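PDB 5D6S: epoxyqueuosine reductase, which is a reductase of the QueG family that holds cobalamin and iron/sulfur clusters within a single chain. Local coordinates for residues A[95-101]-A[189-195]; A[341-345]-A[357-361]. All coordinates share one frame; numbering follows the deposited sequence.

Contact 1 of 2, residues A[95-101]-A[189-195]; sequences ISIAVAY and YMYLGEL
I95 to A100 and M190 to L195 run antiparallel as the two central strands of a four-stranded sheet, and the pair is packed most closely where it ends, in a cluster of three tyrosines. The Y101 ring is sandwiched there. Over one face lies Y191 in an offset stack, centroids 4.3 Å apart and planes within 13° of parallel. Over the other face comes Y189, whose CB sits 4.1 Å from the Y101 centroid in a CH-pi contact, while its ring turns an edge toward Y101 with the planes at 71°. The Y101 CG lies between the backbone N and the carbonyl carbon (chi1 62°), a torsion that carries the ring back over the facing strand; Y101 N also holds Y189 O at 2.9 Å.

Along the rest of the strands backbone bonds carry more of the contact, which is sparser in side chains. The hydrogen-bonded pairs are I95 with L195, I97 with G193 and V99 with Y191. On the face bearing A98 the side chains meet lightly: A98 CB lies 3.9 Å from both L192 CD2 and M190 SD. Further along this face a water lies between S96 OG and E194 OE1, its link to S96 weak and that to E194 doubtful. M190 O and L192 O each accept a hydrogen bond from cobalamin. Helix 128-144 covers the opposite face, touching I97, V99 and Y191. There G193 brings no side chain, and I97 CG1 settles over its backbone, 3.8 Å from G193 CA.

Contact 2 of 2, residues A[341-345]-A[357-361]; sequences LMEII and AIWAL
L341 and I345, one turn apart on helix 338-347, close around A357 of helix 351-364 in an antiparallel helical hairpin, a compact example of two consecutive helices joined by a short connection and held by apolar side chains. The local axes come within 9.5 Å of each other and their directions differ by 147°; in the backbone the closest CA atoms are those of L341 and A357.

The first kind of contact is methyl against branch, with alanine as the small partner. A357 CB fits between L341 CD2, 3.8 Å away, and I345 CG1, 3.7 Å away, while I344 CG2 reaches it more distantly at 4.3 Å. A second alanine, A360, meets the other branch of L341, CD1 to CB at 4.1 Å. Both methyls of L341 are thus engaged, each by a different alanine.

The second kind is between larger aliphatic groups. L341 and L361 slide past each other in opposite directions, with CD1 of L341 4.0 Å from CD2 of L361. I345 and L361 instead approach tip to tip, CD1 to CD1 at 3.7 Å. The extended I345 chain, with CD1 anti to CA (chi2 167°), carries that methyl far enough to meet I358 CG1 as well, this time crossing the I358 side chain at about a right angle.

Polar bonding stays within each helix: I345 N donates to L341 O, and L361 N to A357 O. Neighbouring helices add to the packing. Helix 318-331 brings I326 against L341 and A360, and Y375 of helix 370-377 touches I345 and L361, so the hairpin is built into a run of helices.

Contacts 1 and 2 are both buried but differ in chemistry and place. Contact 1 lies about 15 Å from the centre of the chain and contact 2 about 27 Å from it, on the opposite side, with about 41 Å between the centres of the two contacts. They share no helix or strand and follow one another along the sequence. Contact 1 joins segments 88 residues apart at their closest ends through backbone bonds and aromatic rings, and two of its backbone carbonyls bond to cobalamin. Contact 2 joins successive helices, where the two segments meet through aliphatic side chains and backbone bonds such as I345 N to L341 O stay within a helix.

Contact 1 of 2, residues A[95-101]-A[189-195]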
ATOM      1  N   ILE A  95      -8.082  -7.002  20.835  1.00 68.16           N
ATOM      2  CA  ILE A  95      -8.533  -8.030  19.904  1.00 65.36           C
ATOM      3  C   ILE A  95      -8.064  -7.668  18.508  1.00 71.48           C
ATOM      4  O   ILE A  95      -8.506  -6.668  17.942  1.00 67.28           O
ATOM      5  CB  ILE A  95     -10.064  -8.127  19.871  1.00 63.84           C
ATOM      6  CG1 ILE A  95     -10.610  -8.210  21.301  1.00 70.66           C
ATOM      7  CG2 ILE A  95     -10.494  -9.310  19.022  1.00 60.20           C
ATOM      8  CD1 ILE A  95     -12.125  -8.119  21.406  1.00 74.40           C
ATOM      9  N   SER A  96      -7.171  -8.484  17.961  1.00 73.22           N
ATOM     10  CA  SER A  96      -6.655  -8.274  16.623  1.00 70.69           C
ATOM     11  C   SER A  96      -7.515  -9.021  15.634  1.00 73.29           C
ATOM     12  O   SER A  96      -7.696 -10.223  15.792  1.00 85.41           O
ATOM     13  CB  SER A  96      -5.220  -8.780  16.504  1.00 68.46           C
ATOM     14  OG  SER A  96      -4.795  -8.741  15.150  1.00 69.74           O
ATOM     15  N   ILE A  97      -7.996  -8.334  14.592  1.00 75.06           N
ATOM     16  CA  ILE A  97      -8.689  -9.015  13.486  1.00 75.42           C
ATOM     17  C   ILE A  97      -7.856  -9.066  12.202  1.00 71.96           C
ATOM     18  O   ILE A  97      -6.918  -8.298  12.026  1.00 69.83           O
ATOM     19  CB  ILE A  97     -10.072  -8.418  13.181  1.00 72.53           C
ATOM     20  CG1 ILE A  97      -9.967  -6.992  12.686  1.00 77.10           C
ATOM     21  CG2 ILE A  97     -10.932  -8.469  14.425  1.00 68.02           C
ATOM     22  CD1 ILE A  97     -11.249  -6.544  12.018  1.00 84.40           C
ATOM     23  N   ALA A  98      -8.188 -10.029  11.350  1.00 66.79           N
ATOM     24  CA  ALA A  98      -7.557 -10.192  10.057  1.00 69.89           C
ATOM     25  C   ALA A  98      -8.621 -10.586   9.045  1.00 65.43           C
ATOM     26  O   ALA A  98      -9.427 -11.473   9.315  1.00 58.71           O
ATOM     27  CB  ALA A  98      -6.478 -11.250  10.118  1.00 75.95           C
ATOM     28  N   VAL A  99      -8.654  -9.889   7.912  1.00 64.31           N
ATOM     29  CA  VAL A  99      -9.576 -10.223   6.832  1.00 65.76           C
ATOM     30  C   VAL A  99      -8.705 -10.522   5.641  1.00 73.67           C
ATOM     31  O   VAL A  99      -7.864  -9.702   5.262  1.00 80.43           O
ATOM     32  CB  VAL A  99     -10.544  -9.077   6.503  1.00 61.12           C
ATOM     33  CG1 VAL A  99     -11.442  -9.441   5.329  1.00 67.66           C
ATOM     34  CG2 VAL A  99     -11.402  -8.746   7.712  1.00 58.23           C
ATOM     35  N   ALA A 100      -8.898 -11.692   5.045  1.00 69.72           N
ATOM     36  CA  ALA A 100      -8.074 -12.085   3.918  1.00 74.45           C
ATOM     37  C   ALA A 100      -8.587 -11.454   2.629  1.00 67.59           C
ATOM     38  O   ALA A 100      -9.774 -11.162   2.514  1.00 68.22           O
ATOM     39  CB  ALA A 100      -8.040 -13.597   3.798  1.00 81.19           C
ATOM     40  N   TYR A 101      -7.683 -11.254   1.667  1.00 67.17           N
ATOM     41  CA  TYR A 101      -8.040 -10.721   0.339  1.00 64.06           C
ATOM     42  C   TYR A 101      -7.304 -11.457  -0.783  1.00 63.60           C
ATOM     43  O   TYR A 101      -6.170 -11.928  -0.599  1.00 61.01           O
ATOM     44  CB  TYR A 101      -7.765  -9.211   0.249  1.00 63.06           C
ATOM     45  CG  TYR A 101      -6.308  -8.798   0.417  1.00 56.32           C
ATOM     46  CD1 TYR A 101      -5.792  -8.523   1.661  1.00 59.87           C
ATOM     47  CD2 TYR A 101      -5.477  -8.634  -0.672  1.00 55.52           C
ATOM     48  CE1 TYR A 101      -4.475  -8.103   1.825  1.00 65.94           C
ATOM     49  CE2 TYR A 101      -4.151  -8.227  -0.518  1.00 57.33           C
ATOM     50  CZ  TYR A 101      -3.650  -7.957   0.734  1.00 61.58           C
ATOM     51  OH  TYR A 101      -2.334  -7.562   0.929  1.00 58.96           O
ATOM     52  N   TYR A 189      -1.510 -12.077   2.669  1.00 54.48           N
ATOM     53  CA  TYR A 189      -2.644 -11.388   2.024  1.00 57.61           C
ATOM     54  C   TYR A 189      -3.840 -11.236   2.945  1.00 55.83           C
ATOM     55  O   TYR A 189      -4.951 -11.681   2.641  1.00 59.01           O
ATOM     56  CB  TYR A 189      -2.996 -12.013   0.650  1.00 60.04           C
ATOM     57  CG  TYR A 189      -1.793 -12.016  -0.306  1.00 70.50           C
ATOM     58  CD1 TYR A 189      -1.141 -10.820  -0.662  1.00 69.81           C
ATOM     59  CD2 TYR A 189      -1.282 -13.203  -0.809  1.00 71.27           C
ATOM     60  CE1 TYR A 189      -0.045 -10.818  -1.511  1.00 73.79           C
ATOM     61  CE2 TYR A 189      -0.191 -13.203  -1.657  1.00 83.68           C
ATOM     62  CZ  TYR A 189       0.430 -12.011  -2.006  1.00 82.77           C
ATOM     63  OH  TYR A 189       1.514 -12.045  -2.870  1.00 92.00           O
ATOM     64  N   MET A 190      -3.581 -10.528   4.051  1.00 61.14           N
ATOM     65  CA  MET A 190      -4.602 -10.120   5.035  1.00 64.37           C
ATOM     66  C   MET A 190      -4.544  -8.625   5.395  1.00 64.70           C
ATOM     67  O   MET A 190      -3.452  -8.063   5.599  1.00 57.88           O
ATOM     68  CB  MET A 190      -4.423 -10.873   6.357  1.00 66.75           C
ATOM     69  CG  MET A 190      -4.298 -12.389   6.262  1.00 69.59           C
ATOM     70  SD  MET A 190      -3.823 -13.084   7.854  1.00 76.65           S
ATOM     71  CE  MET A 190      -2.086 -12.615   7.990  1.00 71.94           C
ATOM     72  N   TYR A 191      -5.728  -8.003   5.480  1.00 60.76           N
ATOM     73  CA  TYR A 191      -5.899  -6.690   6.111  1.00 58.91           C
ATOM     74  C   TYR A 191      -5.966  -6.879   7.617  1.00 59.70           C
ATOM     75  O   TYR A 191      -6.531  -7.854   8.091  1.00 65.50           O
ATOM     76  CB  TYR A 191      -7.214  -6.032   5.685  1.00 60.82           C
ATOM     77  CG  TYR A 191      -7.460  -5.939   4.183  1.00 68.12           C
ATOM     78  CD1 TYR A 191      -6.491  -5.442   3.314  1.00 63.79           C
ATOM     79  CD2 TYR A 191      -8.690  -6.324   3.634  1.00 71.43           C
ATOM     80  CE1 TYR A 191      -6.734  -5.342   1.948  1.00 68.74           C
ATOM     81  CE2 TYR A 191      -8.939  -6.207   2.271  1.00 69.38           C
ATOM     82  CZ  TYR A 191      -7.960  -5.719   1.430  1.00 68.88           C
ATOM     83  OH  TYR A 191      -8.208  -5.609   0.075  1.00 69.70           O
ATOM     84  N   LEU A 192      -5.395  -5.953   8.371  1.00 62.45           N
ATOM     85  CA  LEU A 192      -5.383  -6.035   9.833  1.00 63.07           C
ATOM     86  C   LEU A 192      -6.167  -4.911  10.509  1.00 63.44           C
ATOM     87  O   LEU A 192      -6.272  -3.810   9.991  1.00 59.55           O
ATOM     88  CB  LEU A 192      -3.949  -6.017  10.382  1.00 63.77           C
ATOM     89  CG  LEU A 192      -3.031  -7.157   9.931  1.00 64.10           C
ATOM     90  CD1 LEU A 192      -1.692  -7.113  10.669  1.00 57.90           C
ATOM     91  CD2 LEU A 192      -3.709  -8.505  10.112  1.00 66.31           C
ATOM     92  N   GLY A 193      -6.710  -5.232  11.675  1.00 65.90           N
ATOM     93  CA  GLY A 193      -7.379  -4.276  12.544  1.00 70.72           C
ATOM     94  C   GLY A 193      -7.226  -4.641  14.019  1.00 72.82           C
ATOM     95  O   GLY A 193      -6.747  -5.724  14.354  1.00 83.83           O
ATOM     96  N   GLU A 194      -7.643  -3.731  14.889  1.00 76.06           N
ATOM     97  CA  GLU A 194      -7.609  -3.927  16.342  1.00 79.44           C
ATOM     98  C   GLU A 194      -8.824  -3.313  16.997  1.00 81.95           C
ATOM     99  O   GLU A 194      -9.273  -2.240  16.613  1.00 67.67           O
ATOM    100  CB  GLU A 194      -6.428  -3.225  16.998  1.00 75.73           C
ATOM    101  CG  GLU A 194      -5.078  -3.632  16.488  1.00 71.24           C
ATOM    102  CD  GLU A 194      -4.581  -2.711  15.421  1.00 71.74           C
ATOM    103  OE1 GLU A 194      -4.359  -3.215  14.302  1.00 68.74           O
ATOM    104  OE2 GLU A 194      -4.440  -1.493  15.701  1.00 68.59           O
ATOM    105  N   LEU A 195      -9.324  -4.000  18.018  1.00 89.86           N
ATOM    106  CA  LEU A 195     -10.319  -3.442  18.914  1.00 88.86           C
ATOM    107  C   LEU A 195      -9.720  -3.457  20.314  1.00 96.37           C
ATOM    108  O   LEU A 195      -9.634  -4.510  20.959  1.00103.43           O
ATOM    109  CB  LEU A 195     -11.602  -4.268  18.856  1.00 84.25           C
ATOM    110  CG  LEU A 195     -12.804  -3.685  19.579  1.00 85.59           C
ATOM    111  CD1 LEU A 195     -13.213  -2.345  18.998  1.00 84.43           C
ATOM    112  CD2 LEU A 195     -13.963  -4.667  19.485  1.00 91.29           C
TER
HETATM  113  O   HOH W   1      -3.816  -5.561  14.333  1.00 73.16           O

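Contact 2 of 2, residues A[341-345]-A[357-361]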
ATOM      1  N   LEU A 341       1.282  12.720 -24.233  1.00 42.81           N
ATOM      2  CA  LEU A 341       2.343  13.311 -23.449  1.00 43.16           C
ATOM      3  C   LEU A 341       2.593  14.736 -23.948  1.00 41.08           C
ATOM      4  O   LEU A 341       2.890  15.629 -23.173  1.00 45.66           O
ATOM      5  CB  LEU A 341       3.602  12.428 -23.541  1.00 45.33           C
ATOM      6  CG  LEU A 341       3.426  11.030 -22.922  1.00 42.88           C
ATOM      7  CD1 LEU A 341       4.513  10.084 -23.347  1.00 46.62           C
ATOM      8  CD2 LEU A 341       3.395  11.087 -21.405  1.00 40.16           C
ATOM      9  N   MET A 342       2.472  14.945 -25.253  1.00 40.96           N
ATOM     10  CA  MET A 342       2.758  16.240 -25.821  1.00 38.99           C
ATOM     11  C   MET A 342       1.688  17.196 -25.358  1.00 37.10           C
ATOM     12  O   MET A 342       1.972  18.346 -25.089  1.00 45.52           O
ATOM     13  CB  MET A 342       2.872  16.177 -27.346  1.00 43.24           C
ATOM     14  CG  MET A 342       4.253  15.825 -27.887  1.00 44.68           C
ATOM     15  SD  MET A 342       4.219  15.240 -29.624  1.00 54.50           S
ATOM     16  CE  MET A 342       5.442  16.366 -30.318  1.00 64.89           C
ATOM     17  N   GLU A 343       0.459  16.717 -25.237  1.00 40.78           N
ATOM     18  CA  GLU A 343      -0.676  17.536 -24.786  1.00 43.47           C
ATOM     19  C   GLU A 343      -0.496  17.961 -23.330  1.00 46.40           C
ATOM     20  O   GLU A 343      -0.720  19.129 -22.975  1.00 46.23           O
ATOM     21  CB  GLU A 343      -2.016  16.804 -24.959  1.00 48.92           C
ATOM     22  CG  GLU A 343      -2.469  16.710 -26.417  1.00 66.69           C
ATOM     23  CD  GLU A 343      -3.635  15.734 -26.666  1.00 76.81           C
ATOM     24  OE1 GLU A 343      -4.366  15.404 -25.702  1.00 85.36           O
ATOM     25  OE2 GLU A 343      -3.795  15.296 -27.836  1.00 71.50           O
ATOM     26  N   ILE A 344      -0.097  17.011 -22.486  1.00 39.66           N
ATOM     27  CA  ILE A 344       0.159  17.312 -21.090  1.00 35.60           C
ATOM     28  C   ILE A 344       1.218  18.416 -20.980  1.00 34.09           C
ATOM     29  O   ILE A 344       1.056  19.388 -20.259  1.00 28.52           O
ATOM     30  CB  ILE A 344       0.631  16.044 -20.359  1.00 39.27           C
ATOM     31  CG1 ILE A 344      -0.538  15.125 -20.134  1.00 40.64           C
ATOM     32  CG2 ILE A 344       1.265  16.378 -19.013  1.00 41.55           C
ATOM     33  CD1 ILE A 344      -0.125  13.718 -19.816  1.00 37.97           C
ATOM     34  N   ILE A 345       2.313  18.236 -21.710  1.00 34.85           N
ATOM     35  CA  ILE A 345       3.437  19.163 -21.664  1.00 38.46           C
ATOM     36  C   ILE A 345       3.068  20.576 -22.155  1.00 40.43           C
ATOM     37  O   ILE A 345       3.537  21.547 -21.598  1.00 41.64           O
ATOM     38  CB  ILE A 345       4.622  18.642 -22.492  1.00 37.07           C
ATOM     39  CG1 ILE A 345       5.218  17.380 -21.870  1.00 36.77           C
ATOM     40  CG2 ILE A 345       5.683  19.723 -22.625  1.00 32.94           C
ATOM     41  CD1 ILE A 345       6.169  16.649 -22.798  1.00 40.87           C
ATOM     42  N   ALA A 357       6.325  13.652 -18.014  1.00 44.21           N
ATOM     43  CA  ALA A 357       6.087  13.426 -19.437  1.00 40.85           C
ATOM     44  C   ALA A 357       7.320  13.747 -20.305  1.00 42.36           C
ATOM     45  O   ALA A 357       7.628  12.999 -21.225  1.00 44.36           O
ATOM     46  CB  ALA A 357       4.889  14.226 -19.912  1.00 37.06           C
ATOM     47  N   ILE A 358       8.019  14.842 -20.011  1.00 39.14           N
ATOM     48  CA  ILE A 358       9.232  15.176 -20.745  1.00 39.18           C
ATOM     49  C   ILE A 358      10.248  14.044 -20.664  1.00 44.92           C
ATOM     50  O   ILE A 358      10.748  13.579 -21.681  1.00 46.73           O
ATOM     51  CB  ILE A 358       9.856  16.468 -20.200  1.00 42.78           C
ATOM     52  CG1 ILE A 358       9.029  17.660 -20.684  1.00 41.57           C
ATOM     53  CG2 ILE A 358      11.294  16.604 -20.667  1.00 42.85           C
ATOM     54  CD1 ILE A 358       9.408  18.928 -20.000  1.00 45.70           C
ATOM     55  N   TRP A 359      10.474  13.540 -19.447  1.00 45.48           N
ATOM     56  CA  TRP A 359      11.277  12.358 -19.260  1.00 42.28           C
ATOM     57  C   TRP A 359      10.749  11.204 -20.102  1.00 36.85           C
ATOM     58  O   TRP A 359      11.512  10.502 -20.756  1.00 42.19           O
ATOM     59  CB  TRP A 359      11.292  11.942 -17.775  1.00 45.29           C
ATOM     60  CG  TRP A 359      11.958  10.608 -17.510  1.00 44.05           C
ATOM     61  CD1 TRP A 359      13.295  10.348 -17.523  1.00 44.25           C
ATOM     62  CD2 TRP A 359      11.318   9.371 -17.222  1.00 44.12           C
ATOM     63  NE1 TRP A 359      13.531   9.018 -17.241  1.00 44.51           N
ATOM     64  CE2 TRP A 359      12.333   8.400 -17.043  1.00 44.88           C
ATOM     65  CE3 TRP A 359       9.995   8.986 -17.076  1.00 46.79           C
ATOM     66  CZ2 TRP A 359      12.054   7.070 -16.748  1.00 45.19           C
ATOM     67  CZ3 TRP A 359       9.708   7.637 -16.773  1.00 47.80           C
ATOM     68  CH2 TRP A 359      10.733   6.706 -16.618  1.00 43.64           C
ATOM     69  N   ALA A 360       9.450  10.983 -20.024  1.00 35.81           N
ATOM     70  CA  ALA A 360       8.819   9.827 -20.655  1.00 36.79           C
ATOM     71  C   ALA A 360       9.076   9.823 -22.175  1.00 38.37           C
ATOM     72  O   ALA A 360       9.305   8.748 -22.777  1.00 34.09           O
ATOM     73  CB  ALA A 360       7.331   9.777 -20.335  1.00 36.71           C
ATOM     74  N   LEU A 361       9.076  11.001 -22.797  1.00 40.44           N
ATOM     75  CA  LEU A 361       9.403  11.051 -24.228  1.00 43.48           C
ATOM     76  C   LEU A 361      10.834  10.597 -24.508  1.00 50.31           C
ATOM     77  O   LEU A 361      11.089   9.959 -25.527  1.00 53.35           O
ATOM     78  CB  LEU A 361       9.157  12.423 -24.801  1.00 42.41           C
ATOM     79  CG  LEU A 361       7.690  12.829 -24.898  1.00 42.03           C
ATOM     80  CD1 LEU A 361       7.609  14.288 -25.276  1.00 41.73           C
ATOM     81  CD2 LEU A 361       6.917  12.002 -25.897  1.00 44.90           C
TER